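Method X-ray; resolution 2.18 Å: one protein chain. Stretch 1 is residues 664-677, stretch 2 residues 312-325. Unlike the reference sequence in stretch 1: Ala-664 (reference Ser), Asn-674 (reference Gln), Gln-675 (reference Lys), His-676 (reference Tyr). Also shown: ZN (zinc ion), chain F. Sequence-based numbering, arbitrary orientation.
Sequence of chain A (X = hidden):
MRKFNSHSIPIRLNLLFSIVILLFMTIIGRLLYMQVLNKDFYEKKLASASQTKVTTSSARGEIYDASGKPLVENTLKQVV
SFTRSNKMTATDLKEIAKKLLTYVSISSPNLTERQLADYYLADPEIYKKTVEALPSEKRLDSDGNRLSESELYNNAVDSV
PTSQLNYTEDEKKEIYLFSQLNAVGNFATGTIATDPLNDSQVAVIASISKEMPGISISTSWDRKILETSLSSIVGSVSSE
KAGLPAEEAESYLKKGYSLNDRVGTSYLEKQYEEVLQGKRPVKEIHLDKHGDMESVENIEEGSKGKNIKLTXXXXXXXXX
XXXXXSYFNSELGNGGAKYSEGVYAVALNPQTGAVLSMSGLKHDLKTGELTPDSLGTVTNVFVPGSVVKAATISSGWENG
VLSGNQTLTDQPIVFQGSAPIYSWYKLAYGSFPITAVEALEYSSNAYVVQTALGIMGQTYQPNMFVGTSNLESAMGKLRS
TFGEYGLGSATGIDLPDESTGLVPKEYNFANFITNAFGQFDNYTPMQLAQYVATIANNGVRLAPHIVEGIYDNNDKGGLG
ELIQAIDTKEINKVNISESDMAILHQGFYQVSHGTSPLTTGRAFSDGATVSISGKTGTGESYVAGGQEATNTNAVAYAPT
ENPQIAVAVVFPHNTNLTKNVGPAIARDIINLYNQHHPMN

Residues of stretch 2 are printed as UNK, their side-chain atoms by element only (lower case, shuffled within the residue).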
# COMPACT_ATOMS: atom_id res chain seq x y z
N ALA A 664 -12.05 23.67 6.01
CA ALA A 664 -13.40 23.50 5.44
C ALA A 664 -13.50 22.12 4.78
O ALA A 664 -14.53 21.44 4.86
CB ALA A 664 -13.71 24.61 4.42
N ILE A 665 -12.43 21.70 4.13
CA ILE A 665 -12.39 20.33 3.60
C ILE A 665 -12.50 19.31 4.72
O ILE A 665 -13.35 18.42 4.66
CB ILE A 665 -11.14 20.07 2.73
CG1 ILE A 665 -11.16 20.99 1.50
CG2 ILE A 665 -11.11 18.61 2.29
CD1 ILE A 665 -9.79 21.14 0.84
N ALA A 666 -11.68 19.47 5.77
CA ALA A 666 -11.72 18.60 6.95
C ALA A 666 -13.14 18.51 7.55
O ALA A 666 -13.65 17.44 7.87
CB ALA A 666 -10.70 19.10 8.02
N ARG A 667 -13.77 19.66 7.73
CA ARG A 667 -15.13 19.72 8.26
C ARG A 667 -16.10 18.99 7.36
O ARG A 667 -16.97 18.24 7.83
CB ARG A 667 -15.51 21.21 8.29
CG ARG A 667 -16.97 21.48 8.68
CD ARG A 667 -17.30 22.92 8.32
NE ARG A 667 -17.41 23.05 6.86
CZ ARG A 667 -17.16 24.17 6.19
NH1 ARG A 667 -16.74 25.23 6.86
NH2 ARG A 667 -17.31 24.21 4.87
N ASP A 668 -16.00 19.22 6.06
CA ASP A 668 -16.98 18.66 5.15
C ASP A 668 -16.79 17.14 5.05
O ASP A 668 -17.75 16.43 4.76
CB ASP A 668 -16.86 19.25 3.75
CG ASP A 668 -17.40 20.67 3.66
OD1 ASP A 668 -17.23 21.26 2.58
OD2 ASP A 668 -17.96 21.21 4.63
N ILE A 669 -15.56 16.66 5.21
CA ILE A 669 -15.34 15.22 5.28
C ILE A 669 -15.96 14.66 6.55
O ILE A 669 -16.56 13.58 6.54
CB ILE A 669 -13.86 14.79 5.20
CG1 ILE A 669 -13.29 15.05 3.80
CG2 ILE A 669 -13.70 13.30 5.54
CD1 ILE A 669 -11.76 15.09 3.73
N ILE A 670 -15.82 15.39 7.66
CA ILE A 670 -16.43 14.94 8.90
C ILE A 670 -17.96 14.90 8.78
O ILE A 670 -18.59 13.93 9.21
CB ILE A 670 -15.91 15.73 10.13
CG1 ILE A 670 -14.44 15.35 10.36
CG2 ILE A 670 -16.71 15.41 11.41
CD1 ILE A 670 -13.79 16.02 11.53
N ASN A 671 -18.56 15.95 8.22
CA ASN A 671 -20.02 15.99 8.06
C ASN A 671 -20.43 14.86 7.13
O ASN A 671 -21.46 14.22 7.35
CB ASN A 671 -20.49 17.30 7.42
CG ASN A 671 -20.51 18.47 8.38
OD1 ASN A 671 -20.52 18.29 9.59
ND2 ASN A 671 -20.59 19.69 7.83
N LEU A 672 -19.66 14.61 6.07
CA LEU A 672 -20.02 13.54 5.14
C LEU A 672 -20.10 12.22 5.87
O LEU A 672 -21.04 11.45 5.71
CB LEU A 672 -19.05 13.44 3.97
CG LEU A 672 -19.30 14.39 2.78
CD1 LEU A 672 -18.09 14.52 1.86
CD2 LEU A 672 -20.57 14.02 1.99
N TYR A 673 -19.11 11.98 6.72
CA TYR A 673 -19.07 10.76 7.51
C TYR A 673 -20.22 10.62 8.50
O TYR A 673 -20.78 9.53 8.66
CB TYR A 673 -17.76 10.64 8.29
CG TYR A 673 -17.61 9.28 8.93
CD1 TYR A 673 -17.44 8.14 8.15
CD2 TYR A 673 -17.66 9.13 10.31
CE1 TYR A 673 -17.32 6.88 8.73
CE2 TYR A 673 -17.50 7.89 10.90
CZ TYR A 673 -17.34 6.77 10.10
OH TYR A 673 -17.21 5.53 10.68
N ASN A 674 -20.54 11.71 9.19
CA ASN A 674 -21.66 11.75 10.13
C ASN A 674 -23.02 11.43 9.50
O ASN A 674 -23.80 10.70 10.07
CB ASN A 674 -21.76 13.09 10.86
CG ASN A 674 -22.69 13.01 12.05
OD1 ASN A 674 -22.69 12.02 12.78
ND2 ASN A 674 -23.52 14.04 12.25
N GLN A 675 -23.28 11.99 8.33
CA GLN A 675 -24.40 11.58 7.50
C GLN A 675 -24.38 10.06 7.30
O GLN A 675 -25.37 9.37 7.52
CB GLN A 675 -24.26 12.27 6.14
CG GLN A 675 -25.55 12.70 5.50
CD GLN A 675 -25.35 13.57 4.27
OE1 GLN A 675 -24.44 14.41 4.23
NE2 GLN A 675 -26.19 13.37 3.25
N HIS A 676 -23.22 9.53 6.90
CA HIS A 676 -23.09 8.14 6.46
C HIS A 676 -23.07 7.12 7.60
O HIS A 676 -23.49 5.97 7.44
CB HIS A 676 -21.86 8.00 5.56
CG HIS A 676 -21.47 6.58 5.31
ND1 HIS A 676 -21.99 5.83 4.27
CD2 HIS A 676 -20.61 5.76 5.98
CE1 HIS A 676 -21.46 4.62 4.30
NE2 HIS A 676 -20.63 4.55 5.32
N HIS A 677 -22.66 7.57 8.78
CA HIS A 677 -22.49 6.72 9.96
C HIS A 677 -22.70 7.66 11.15
O HIS A 677 -21.74 8.16 11.73
CB HIS A 677 -21.06 6.15 9.96
CG HIS A 677 -20.62 5.57 11.26
ND1 HIS A 677 -20.62 4.21 11.51
CD2 HIS A 677 -20.13 6.16 12.38
CE1 HIS A 677 -20.17 3.99 12.74
NE2 HIS A 677 -19.87 5.16 13.28
N UNK A 312 -13.02 0.29 4.30
CA UNK A 312 -13.49 1.41 3.48
C UNK A 312 -14.76 1.08 2.74
O UNK A 312 -14.88 0.02 2.12
c UNK A 312 -13.04 3.02 1.59
c UNK A 312 -9.98 2.29 2.03
c UNK A 312 -12.47 1.85 2.40
c UNK A 312 -11.11 2.22 3.03
N UNK A 313 -15.72 2.00 2.80
CA UNK A 313 -16.93 1.88 2.02
C UNK A 313 -16.79 2.65 0.71
O UNK A 313 -16.47 3.83 0.71
c UNK A 313 -18.09 2.43 2.86
c UNK A 313 -19.42 2.04 2.30
o UNK A 313 -20.06 1.14 2.89
o UNK A 313 -19.79 2.59 1.24
N UNK A 314 -16.99 1.99 -0.42
CA UNK A 314 -16.90 2.67 -1.71
C UNK A 314 -17.65 4.01 -1.79
O UNK A 314 -17.13 4.96 -2.37
c UNK A 314 -17.43 1.76 -2.82
c UNK A 314 -16.49 1.10 -3.83
c UNK A 314 -15.29 0.53 -3.11
c UNK A 314 -17.22 0.02 -4.60
N UNK A 315 -18.88 4.06 -1.26
CA UNK A 315 -19.72 5.24 -1.35
C UNK A 315 -19.06 6.39 -0.60
O UNK A 315 -18.96 7.51 -1.12
c UNK A 315 -21.15 4.96 -0.82
N UNK A 316 -18.61 6.12 0.63
CA UNK A 316 -17.84 7.12 1.37
C UNK A 316 -16.60 7.58 0.59
O UNK A 316 -16.37 8.77 0.37
c UNK A 316 -15.01 8.70 4.80
c UNK A 316 -17.62 8.93 3.89
c UNK A 316 -15.60 7.68 4.07
c UNK A 316 -15.73 9.85 5.06
c UNK A 316 -16.90 7.77 3.62
c UNK A 316 -17.50 6.68 2.80
c UNK A 316 -17.04 9.97 4.60
N UNK A 317 -15.83 6.61 0.13
CA UNK A 317 -14.62 6.93 -0.62
C UNK A 317 -14.92 7.76 -1.87
O UNK A 317 -14.17 8.68 -2.19
n UNK A 317 -10.22 6.33 -1.93
o UNK A 317 -11.24 6.17 0.06
c UNK A 317 -13.81 5.66 -0.95
c UNK A 317 -11.30 6.16 -1.16
c UNK A 317 -12.62 5.89 -1.89
N UNK A 318 -16.03 7.47 -2.55
CA UNK A 318 -16.44 8.19 -3.75
C UNK A 318 -16.76 9.64 -3.40
O UNK A 318 -16.43 10.56 -4.15
c UNK A 318 -17.43 6.25 -5.08
o UNK A 318 -16.26 5.88 -5.31
o UNK A 318 -18.41 5.58 -5.44
c UNK A 318 -17.70 7.57 -4.38
N UNK A 319 -17.43 9.83 -2.27
CA UNK A 319 -17.87 11.17 -1.93
C UNK A 319 -16.71 12.03 -1.43
O UNK A 319 -16.61 13.22 -1.74
c UNK A 319 -19.13 11.14 -1.04
o UNK A 319 -18.82 10.81 0.28
N UNK A 320 -15.75 11.43 -0.74
CA UNK A 320 -14.49 12.16 -0.48
C UNK A 320 -13.71 12.55 -1.76
O UNK A 320 -13.28 13.69 -1.91
c UNK A 320 -13.60 11.41 0.54
c UNK A 320 -14.39 11.23 1.82
c UNK A 320 -12.31 12.18 0.81
N UNK A 321 -13.53 11.61 -2.69
CA UNK A 321 -12.92 11.91 -4.00
C UNK A 321 -13.60 13.12 -4.68
O UNK A 321 -12.93 14.00 -5.21
o UNK A 321 -11.25 9.62 -3.59
o UNK A 321 -12.28 8.41 -5.04
c UNK A 321 -13.03 10.67 -4.91
c UNK A 321 -12.14 9.50 -4.47
N UNK A 322 -14.93 13.17 -4.67
CA UNK A 322 -15.68 14.26 -5.30
C UNK A 322 -15.42 15.59 -4.61
O UNK A 322 -15.20 16.61 -5.28
c UNK A 322 -17.20 13.95 -5.35
N UNK A 323 -15.45 15.57 -3.28
CA UNK A 323 -15.16 16.77 -2.50
C UNK A 323 -13.78 17.33 -2.86
O UNK A 323 -13.64 18.52 -3.21
c UNK A 323 -16.44 18.42 -0.10
c UNK A 323 -15.15 17.58 0.01
c UNK A 323 -14.98 17.02 1.41
c UNK A 323 -15.24 16.44 -1.00
N UNK A 324 -12.76 16.47 -2.81
CA UNK A 324 -11.40 16.95 -3.07
C UNK A 324 -11.32 17.51 -4.49
O UNK A 324 -10.68 18.52 -4.75
c UNK A 324 -9.62 15.69 -1.56
c UNK A 324 -8.88 14.33 -1.55
c UNK A 324 -10.51 15.86 -0.33
c UNK A 324 -10.34 15.85 -2.89
N UNK A 325 -11.98 16.84 -5.41
CA UNK A 325 -11.97 17.30 -6.78
C UNK A 325 -12.74 18.63 -6.91
O UNK A 325 -12.30 19.56 -7.59
c UNK A 325 -12.50 16.20 -7.70
n UNK A 325 -12.18 14.46 -12.43
c UNK A 325 -11.83 16.24 -9.07
c UNK A 325 -11.71 15.43 -11.39
c UNK A 325 -12.42 15.25 -10.05
ZN ZN F . -23.32 7.11 2.75

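Position 312 carries four carbons, forked at the first with one arm two carbons long, which is the pattern of isoleucine. Ile-312 is buried in the loop before the helix and does not reach stretch 1.

At 313 two carbons, the second bearing two oxygens, lie beside the His-676 ring: an aspartate. Asp-313 stands at the N-cap, where its OD1 accepts from the N of residue 315 at 3.0 Å, satisfying an amide that the first turn leaves without a backbone partner. Its CG lies 3.8 Å from CE1 of His-676, a residue that differs from the reference sequence and whose ND1 binds zinc at 2.4 Å.

Position 314 shows four carbons forked at the second, so it is leucine; Leu-314 opens the helix but is out of reach of stretch 1. At 315 a single carbon marks alanine. Ala-315 points its CB toward stretch 1 yet is too short to touch it.

At 316 one carbon leads to a ring of six carbons, with no oxygen following, that packs against Ile-669, Leu-672 and Tyr-673: phenylalanine. Phe-316 has the largest covered area of the stretch. Its CE1 lies 3.8 Å from CB of Tyr-673 and 4.1 Å from CB of Leu-672, while its CZ is 4.0 Å from CG2 of Ile-669. The edge of the Tyr-673 ring faces the flat of the Phe-316 ring, with planes at 69°. A broad apolar ring suits this place because it can meet aliphatic and aromatic neighbours at once.

Position 317 has three carbons, the third carrying one oxygen and one nitrogen, hence glutamine; Gln-317 forms hydrogen bonds elsewhere in the structure. Position 318, two carbons with two terminal oxygens, is aspartate, and Asp-318 is exposed, as suits a charged group.

One carbon and one oxygen at 319, resting against Leu-672, give serine. The OG of Ser-319 lies 4.0 Å from CD2 of Leu-672, a packing contact for a small side chain pointing toward the partner helix. Position 320 has one carbon carrying two more, in touch with Ile-669: valine. Val-320 CG1 meets CD1 of Ile-669 at 4.2 Å, where the CA atoms of Val-320 and Ile-669 are 6.6 Å apart, and its compact side chain fits this close approach.

Position 321 repeats the aspartate pattern; Asp-321 does not touch stretch 1. The lone carbon at 322 is alanine, and Ala-322 is exposed.

At 323 four carbons fork at the second and sit as a knob among Ile-665, Asp-668, Ile-669 and Leu-672: leucine. Leu-323 brings its CD2 to 3.5 Å from CG1 of Ile-669. Position 324 has the same fork and touches Ile-665 and Ile-669, again leucine; Leu-324 CD1 is 3.8 Å from CG2 of Ile-665. Four carbons in a row ending in nitrogen make 325 lysine; Lys-325 is exposed.

The contact joins two nearly antiparallel helices, at 155°, without a hydrogen bond between them. Leu-323 and, from the other helix, Ile-669 each fill a hole in the opposing helix, and the aromatic pair extends this apolar packing toward the start of the stretch 2 helix.

Stretch 2 (312-325) IDLAFQDSVDALLK
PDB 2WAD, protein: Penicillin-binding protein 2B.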